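Lin1840 protein (PDB 4ZOC) probably hydrolyses terminal, non-reducing beta-D-glucosyl residues to release beta-D-glucose, as a family 3 glycoside hydrolase linked to beta-1,2-glucan breakdown. Local coordinates at residues Leu124-Asp129 against Glu184-Cys189; Pro85-Ala90 against Gly130-Phe135. The protein carries 2 engineered substitutions. One frame throughout, in Å; residues are numbered along the deposited sequence.

How the contacts relate
Both contacts belong to the TIM-barrel domain and share a piece of its parallel sheet: strand 133-134 lies between strand 87-90 and strand 187-193. Contact 2 is the buried one, two adjacent strands joined by backbone hydrogen bonds with histidine and phenylalanine rings packed around them. Contact 1 sits where the last turn of helix 112-128 meets the entry to strand 187-193; it is smaller, only partly buried, and made by van der Waals contact. Helix 112-128 leads through a short turn at Gly130 into strand 133-134, which pairs with strand 187-193 and so joins the contacts: Ala187 N probably bonds to His132 O and Ala187 O to Thr134 N. The centres of the two contacts lie about 8 Å apart.

Contact 1 (Leu124-Asp129 against Glu184-Cys189); sequences LEATAD and EQMAAC
Ala126 and Thr127, on the last turn of helix 112-128, face the chain that leads into barrel strand 187-193, and here the contact is buried, Ala126, Thr127 and Met186 all being shut off from solvent. Met186 reaches across: its CG takes the crowded position between the backbone N and the carbonyl carbon (chi1 70°), the chain runs on extended and then bends at chi3, so that SD and CE both lie against the methyl of Ala126, with SD 3.8 Å from Ala126 CB. Thr127 wedges in next to it. Its CG2 rests on the backbone, 3.5 Å from Gln185 O, and also touches CB of Met186, while OG1 comes within 3.4 Å of Glu184 CA. That hydroxyl bonds elsewhere, to Ala123 O one turn back in its own helix and to Arg354. Gln185 O likewise takes its hydrogen bond from outside, from Arg347.

The other end opens toward solvent. Leu124, with CG anti to the backbone N (chi1 169°), lies alongside the extended chain of exposed Glu184, both pointing the same way, and its CD1 comes to 3.6 Å from Glu184 OE1. The buried half is thus made of methyls and a thioether, the outer half of a leucine lying along a glutamate chain, while the Thr127 hydroxyl and the Gln185 carbonyl find their partners beyond the two segments.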
ATOM      1  N   LEU A 124      15.621 -35.488  -4.188  1.00  8.19           N
ATOM      2  CA  LEU A 124      16.616 -36.577  -4.263  1.00  7.77           C
ATOM      3  C   LEU A 124      17.663 -36.398  -3.159  1.00  8.31           C
ATOM      4  O   LEU A 124      18.013 -37.327  -2.431  1.00  9.01           O
ATOM      5  CB  LEU A 124      17.268 -36.517  -5.694  1.00  7.80           C
ATOM      6  CG  LEU A 124      18.520 -37.404  -5.843  1.00 10.14           C
ATOM      7  CD1 LEU A 124      18.100 -38.854  -5.977  1.00 10.86           C
ATOM      8  CD2 LEU A 124      19.357 -36.930  -6.989  1.00 11.05           C
ATOM      9  N   GLU A 125      18.162 -35.178  -3.046  1.00  8.57           N
ATOM     10  CA  GLU A 125      19.178 -34.854  -2.050  1.00  8.49           C
ATOM     11  C   GLU A 125      18.692 -34.779  -0.613  1.00  8.39           C
ATOM     12  O   GLU A 125      19.335 -35.321   0.289  1.00 10.85           O
ATOM     13  CB  GLU A 125      19.873 -33.525  -2.453  1.00  8.73           C
ATOM     14  CG  GLU A 125      20.656 -33.642  -3.772  1.00  9.87           C
ATOM     15  CD  GLU A 125      21.494 -32.435  -4.046  1.00  9.29           C
ATOM     16  OE1 GLU A 125      21.212 -31.358  -3.455  1.00 10.62           O
ATOM     17  OE2 GLU A 125      22.459 -32.548  -4.862  1.00 10.40           O
ATOM     18  N   ALA A 126      17.518 -34.150  -0.420  1.00  8.09           N
ATOM     19  CA  ALA A 126      16.971 -33.922   0.888  1.00  9.21           C
ATOM     20  C   ALA A 126      16.577 -35.274   1.482  1.00  8.14           C
ATOM     21  O   ALA A 126      16.852 -35.510   2.673  1.00  7.52           O
ATOM     22  CB  ALA A 126      15.752 -33.017   0.828  1.00  9.85           C
ATOM     23  N   THR A 127      16.001 -36.159   0.669  1.00  7.72           N
ATOM     24  CA  THR A 127      15.671 -37.513   1.201  1.00  8.73           C
ATOM     25  C   THR A 127      16.910 -38.286   1.538  1.00  9.07           C
ATOM     26  O   THR A 127      16.891 -39.091   2.462  1.00  9.49           O
ATOM     27  CB  THR A 127      14.751 -38.281   0.239  1.00  8.45           C
ATOM     28  OG1 THR A 127      15.365 -38.429  -1.063  1.00 10.38           O
ATOM     29  CG2 THR A 127      13.394 -37.565   0.102  1.00 10.25           C
ATOM     30  N   ALA A 128      17.972 -38.113   0.746  1.00  9.15           N
ATOM     31  CA  ALA A 128      19.248 -38.775   1.025  1.00  8.99           C
ATOM     32  C   ALA A 128      19.825 -38.351   2.355  1.00 10.94           C
ATOM     33  O   ALA A 128      20.538 -39.163   2.982  1.00 13.45           O
ATOM     34  CB  ALA A 128      20.227 -38.552  -0.117  1.00  9.29           C
ATOM     35  N   ASP A 129      19.431 -37.159   2.860  1.00  9.59           N
ATOM     36  CA  ASP A 129      19.941 -36.688   4.121  1.00 11.74           C
ATOM     37  C   ASP A 129      18.886 -36.812   5.237  1.00 11.42           C
ATOM     38  O   ASP A 129      19.018 -36.219   6.281  1.00 17.34           O
ATOM     39  CB  ASP A 129      20.479 -35.249   3.958  1.00 11.26           C
ATOM     40  CG  ASP A 129      21.774 -35.028   4.663  1.00 12.71           C
ATOM     41  OD1 ASP A 129      22.437 -36.016   5.064  1.00 13.10           O
ATOM     42  OD2 ASP A 129      22.153 -33.862   4.823  1.00 13.32           O
ATOM     43  N   GLU A 184      12.705 -41.336  -2.823  1.00 11.19           N
ATOM     44  CA  GLU A 184      13.538 -40.191  -3.298  1.00 11.64           C
ATOM     45  C   GLU A 184      12.706 -38.922  -3.570  1.00 11.87           C
ATOM     46  O   GLU A 184      13.260 -37.857  -3.840  1.00 10.34           O
ATOM     47  CB  GLU A 184      14.265 -40.513  -4.609  1.00 12.04           C
ATOM     48  CG  GLU A 184      15.333 -41.594  -4.438  1.00 14.44           C
ATOM     49  CD  GLU A 184      15.981 -42.014  -5.757  1.00 19.86           C
ATOM     50  OE1 GLU A 184      15.708 -41.364  -6.824  1.00 20.26           O
ATOM     51  OE2 GLU A 184      16.785 -42.989  -5.721  1.00 19.76           O
ATOM     52  N   GLN A 185      11.395 -39.075  -3.506  1.00 11.22           N
ATOM     53  CA  GLN A 185      10.427 -37.953  -3.438  1.00 11.51           C
ATOM     54  C   GLN A 185      10.057 -37.683  -1.997  1.00 11.67           C
ATOM     55  O   GLN A 185      10.263 -38.519  -1.102  1.00  8.94           O
ATOM     56  CB  GLN A 185       9.144 -38.357  -4.137  1.00 14.08           C
ATOM     57  CG  GLN A 185       9.258 -38.935  -5.509  1.00 19.15           C
ATOM     58  CD  GLN A 185       9.833 -38.044  -6.510  1.00 20.67           C
ATOM     59  OE1 GLN A 185      10.327 -38.532  -7.507  1.00 33.09           O
ATOM     60  NE2 GLN A 185       9.819 -36.730  -6.283  1.00 24.87           N
ATOM     61  N   MET A 186       9.502 -36.493  -1.740  1.00 11.60           N
ATOM     62  CA  MET A 186       9.183 -36.083  -0.381  1.00  9.71           C
ATOM     63  C   MET A 186       7.876 -35.283  -0.386  1.00 10.00           C
ATOM     64  O   MET A 186       7.408 -34.841  -1.438  1.00 11.54           O
ATOM     65  CB  MET A 186      10.313 -35.233   0.181  1.00  9.54           C
ATOM     66  CG  MET A 186      10.477 -33.837  -0.417  1.00 10.84           C
ATOM     67  SD  MET A 186      12.029 -33.046   0.012  1.00 11.38           S
ATOM     68  CE  MET A 186      12.057 -33.154   1.773  1.00 10.06           C
ATOM     69  N   ALA A 187       7.290 -35.093   0.787  1.00  9.49           N
ATOM     70  CA  ALA A 187       6.100 -34.258   0.912  1.00  7.62           C
ATOM     71  C   ALA A 187       6.463 -32.776   0.781  1.00  7.78           C
ATOM     72  O   ALA A 187       7.459 -32.286   1.334  1.00  7.61           O
ATOM     73  CB  ALA A 187       5.396 -34.505   2.195  1.00  7.67           C
ATOM     74  N   ALA A 188       5.576 -32.062   0.089  1.00  8.46           N
ATOM     75  CA  ALA A 188       5.642 -30.615  -0.021  1.00  8.26           C
ATOM     76  C   ALA A 188       4.685 -29.975   0.963  1.00  9.29           C
ATOM     77  O   ALA A 188       3.683 -30.558   1.300  1.00 10.05           O
ATOM     78  CB  ALA A 188       5.321 -30.212  -1.460  1.00  8.76           C
ATOM     79  N   CYS A 189       5.005 -28.761   1.414  1.00  9.02           N
ATOM     80  CA  CYS A 189       4.205 -27.969   2.277  1.00  9.21           C
ATOM     81  C   CYS A 189       4.079 -26.562   1.651  1.00  8.81           C
ATOM     82  O   CYS A 189       5.024 -25.799   1.604  1.00  9.32           O
ATOM     83  CB  CYS A 189       4.863 -27.807   3.636  1.00  9.65           C
ATOM     84  SG  CYS A 189       3.973 -26.836   4.822  1.00  9.59           S
TER

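Contact 2 (Pro85-Ala90 against Gly130-Phe135)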
ATOM      1  N   PRO A  85       6.758 -43.179  14.889  1.00 12.75           N
ATOM      2  CA  PRO A  85       7.991 -42.512  14.498  1.00 13.67           C
ATOM      3  C   PRO A  85       7.799 -41.028  14.313  1.00 12.19           C
ATOM      4  O   PRO A  85       6.682 -40.571  14.073  1.00 11.21           O
ATOM      5  CB  PRO A  85       8.350 -43.130  13.119  1.00 15.27           C
ATOM      6  CG  PRO A  85       7.421 -44.228  12.935  1.00 18.80           C
ATOM      7  CD  PRO A  85       6.197 -43.934  13.772  1.00 16.72           C
ATOM      8  N   LEU A  86       8.897 -40.308  14.466  1.00 10.77           N
ATOM      9  CA  LEU A  86       8.961 -38.872  14.162  1.00 11.28           C
ATOM     10  C   LEU A  86       8.874 -38.592  12.694  1.00 10.92           C
ATOM     11  O   LEU A  86       9.363 -39.360  11.856  1.00  9.92           O
ATOM     12  CB  LEU A  86      10.282 -38.291  14.661  1.00 10.49           C
ATOM     13  CG  LEU A  86      10.412 -38.171  16.180  1.00 11.96           C
ATOM     14  CD1 LEU A  86      11.827 -38.065  16.561  1.00 11.93           C
ATOM     15  CD2 LEU A  86       9.637 -36.967  16.677  1.00 12.19           C
ATOM     16  N   VAL A  87       8.268 -37.444  12.356  1.00 13.65           N
ATOM     17  CA  VAL A  87       8.363 -36.954  10.966  1.00 10.91           C
ATOM     18  C   VAL A  87       9.329 -35.760  10.946  1.00  9.20           C
ATOM     19  O   VAL A  87       9.308 -34.954  11.876  1.00  9.19           O
ATOM     20  CB  VAL A  87       6.946 -36.597  10.320  1.00 10.50           C
ATOM     21  CG1 VAL A  87       6.161 -35.603  11.190  1.00  9.74           C
ATOM     22  CG2 VAL A  87       7.163 -36.182   8.880  1.00 10.46           C
ATOM     23  N   PHE A  88      10.225 -35.732   9.946  1.00  8.21           N
ATOM     24  CA  PHE A  88      11.338 -34.769   9.821  1.00  8.13           C
ATOM     25  C   PHE A  88      11.050 -33.829   8.671  1.00  7.77           C
ATOM     26  O   PHE A  88      10.849 -34.259   7.512  1.00  8.95           O
ATOM     27  CB  PHE A  88      12.643 -35.529   9.526  1.00  8.43           C
ATOM     28  CG  PHE A  88      13.221 -36.246  10.736  1.00  9.77           C
ATOM     29  CD1 PHE A  88      12.662 -37.458  11.192  1.00 10.21           C
ATOM     30  CD2 PHE A  88      14.271 -35.672  11.447  1.00 12.01           C
ATOM     31  CE1 PHE A  88      13.183 -38.058  12.316  1.00  9.43           C
ATOM     32  CE2 PHE A  88      14.829 -36.287  12.561  1.00 11.96           C
ATOM     33  CZ  PHE A  88      14.259 -37.478  13.016  1.00 10.23           C
ATOM     34  N   MET A  89      11.051 -32.550   8.985  1.00  8.50           N
ATOM     35  CA  MET A  89      10.766 -31.511   8.026  1.00  8.32           C
ATOM     36  C   MET A  89      11.915 -30.509   7.930  1.00  9.04           C
ATOM     37  O   MET A  89      12.700 -30.318   8.899  1.00  8.71           O
ATOM     38  CB  MET A  89       9.519 -30.772   8.480  1.00  9.26           C
ATOM     39  CG  MET A  89       8.366 -31.654   8.882  1.00  8.17           C
ATOM     40  SD  MET A  89       6.771 -30.835   8.802  1.00  8.55           S
ATOM     41  CE  MET A  89       5.787 -32.075   9.608  1.00  7.86           C
ATOM     42  N   ALA A  90      12.035 -29.870   6.757  1.00  8.87           N
ATOM     43  CA  ALA A  90      13.168 -28.944   6.590  1.00  9.63           C
ATOM     44  C   ALA A  90      12.848 -27.890   5.553  1.00  8.48           C
ATOM     45  O   ALA A  90      11.934 -28.061   4.741  1.00  7.49           O
ATOM     46  CB  ALA A  90      14.397 -29.726   6.163  1.00  9.11           C
ATOM     47  N   GLY A 130      17.807 -37.559   4.967  1.00 11.85           N
ATOM     48  CA  GLY A 130      16.855 -37.962   5.970  1.00 13.20           C
ATOM     49  C   GLY A 130      15.590 -37.132   6.171  1.00 14.68           C
ATOM     50  O   GLY A 130      14.874 -37.354   7.105  1.00 16.32           O
ATOM     51  N   HIS A 131      15.360 -36.157   5.312  1.00 12.74           N
ATOM     52  CA  HIS A 131      14.188 -35.282   5.393  1.00  9.80           C
ATOM     53  C   HIS A 131      12.971 -35.838   4.667  1.00  8.09           C
ATOM     54  O   HIS A 131      13.070 -36.262   3.549  1.00 10.40           O
ATOM     55  CB  HIS A 131      14.533 -33.914   4.793  1.00 10.31           C
ATOM     56  CG  HIS A 131      15.740 -33.262   5.404  1.00  9.26           C
ATOM     57  ND1 HIS A 131      15.776 -32.803   6.706  1.00  9.04           N
ATOM     58  CD2 HIS A 131      16.978 -33.047   4.901  1.00  7.51           C
ATOM     59  CE1 HIS A 131      16.966 -32.304   6.966  1.00  8.60           C
ATOM     60  NE2 HIS A 131      17.716 -32.458   5.890  1.00  8.70           N
ATOM     61  N   HIS A 132      11.797 -35.717   5.302  1.00  8.99           N
ATOM     62  CA  HIS A 132      10.526 -36.252   4.787  1.00  8.30           C
ATOM     63  C   HIS A 132       9.660 -35.195   4.136  1.00  8.43           C
ATOM     64  O   HIS A 132       8.871 -35.534   3.272  1.00  9.72           O
ATOM     65  CB  HIS A 132       9.668 -36.840   5.873  1.00  7.28           C
ATOM     66  CG  HIS A 132      10.406 -37.863   6.694  1.00 10.26           C
ATOM     67  ND1 HIS A 132      10.110 -38.110   8.006  1.00  9.09           N
ATOM     68  CD2 HIS A 132      11.426 -38.691   6.369  1.00  9.69           C
ATOM     69  CE1 HIS A 132      10.948 -39.024   8.486  1.00 12.11           C
ATOM     70  NE2 HIS A 132      11.737 -39.420   7.510  1.00  9.53           N
ATOM     71  N   VAL A 133       9.726 -33.964   4.628  1.00  8.21           N
ATOM     72  CA  VAL A 133       8.906 -32.841   4.152  1.00  7.47           C
ATOM     73  C   VAL A 133       9.753 -31.621   3.899  1.00  8.26           C
ATOM     74  O   VAL A 133      10.649 -31.326   4.677  1.00  9.74           O
ATOM     75  CB  VAL A 133       7.890 -32.387   5.303  1.00  7.49           C
ATOM     76  CG1 VAL A 133       6.965 -31.261   4.911  1.00  8.12           C
ATOM     77  CG2 VAL A 133       7.059 -33.534   5.780  1.00  8.97           C
ATOM     78  N   THR A 134       9.430 -30.873   2.846  1.00  8.83           N
ATOM     79  CA  THR A 134       9.995 -29.548   2.708  1.00  7.47           C
ATOM     80  C   THR A 134       8.955 -28.460   2.798  1.00  8.01           C
ATOM     81  O   THR A 134       7.852 -28.607   2.251  1.00  7.62           O
ATOM     82  CB  THR A 134      10.768 -29.389   1.379  1.00  7.58           C
ATOM     83  OG1 THR A 134      11.293 -28.055   1.305  1.00  9.16           O
ATOM     84  CG2 THR A 134       9.874 -29.612   0.086  1.00  6.86           C
ATOM     85  N   PHE A 135       9.385 -27.333   3.362  1.00  8.71           N
ATOM     86  CA  PHE A 135       8.554 -26.141   3.505  1.00  8.10           C
ATOM     87  C   PHE A 135       8.615 -25.296   2.220  1.00  7.88           C
ATOM     88  O   PHE A 135       9.176 -24.165   2.206  1.00  7.08           O
ATOM     89  CB  PHE A 135       8.978 -25.370   4.692  1.00  7.49           C
ATOM     90  CG  PHE A 135       8.876 -26.135   6.048  1.00  7.53           C
ATOM     91  CD1 PHE A 135       7.655 -26.861   6.401  1.00  6.61           C
ATOM     92  CD2 PHE A 135       9.947 -26.110   6.957  1.00  6.99           C
ATOM     93  CE1 PHE A 135       7.578 -27.500   7.576  1.00  7.16           C
ATOM     94  CE2 PHE A 135       9.809 -26.696   8.200  1.00  7.82           C
ATOM     95  CZ  PHE A 135       8.616 -27.373   8.492  1.00  7.87           C
TER
HETATM   96  O   HOH W   1      14.545 -32.336   9.412  1.00  9.85           O
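Phe88 O takes two backbone N-H groups at once, from His132 N at 2.8 Å and from Val133 N at 3.1 Å, where two parallel strands of the TIM barrel, 87-90 and 133-134, come together. Val133 N lies in the carbonyl plane, whereas His132 N stands above it. The pairing then alternates in the parallel manner: Ala90 N gives to Val133 O, and Ala90 O receives Phe135 N at 3.0 Å. Just before the strand, Gly130, with positive phi, closes helix 112-128 as the C' residue of a Schellman motif.

A water links the two segments, donating to Met89 O and hydrogen-bonded to His131 ND1 in the plane of that ring; NE2 of the ring is held by Tyr96. The Ala90 methyl sits over one face of the same ring, 3.8 Å from its centroid. His132, with CG beside its backbone N, turns a face to Phe88: Phe88 CB lies over it, toward the rim, in a CH-pi contact, and the phenyl presents its edge in an offset T-shaped pair, planes at 85°.

Met89 and Val133 share the opposite face of the sheet from Ala90 and Thr134. They run side by side, Met89 CG 3.7 Å from Val133 CB. Phe135 crosses Met89 at about a right angle, its ring meeting Met89 SD obliquely in a Met-aromatic contact, and its side chain is about 8 Å from a bound glucose. The ring's tip touches the methionine, with Phe135 CZ 3.5 Å from Met89 CB.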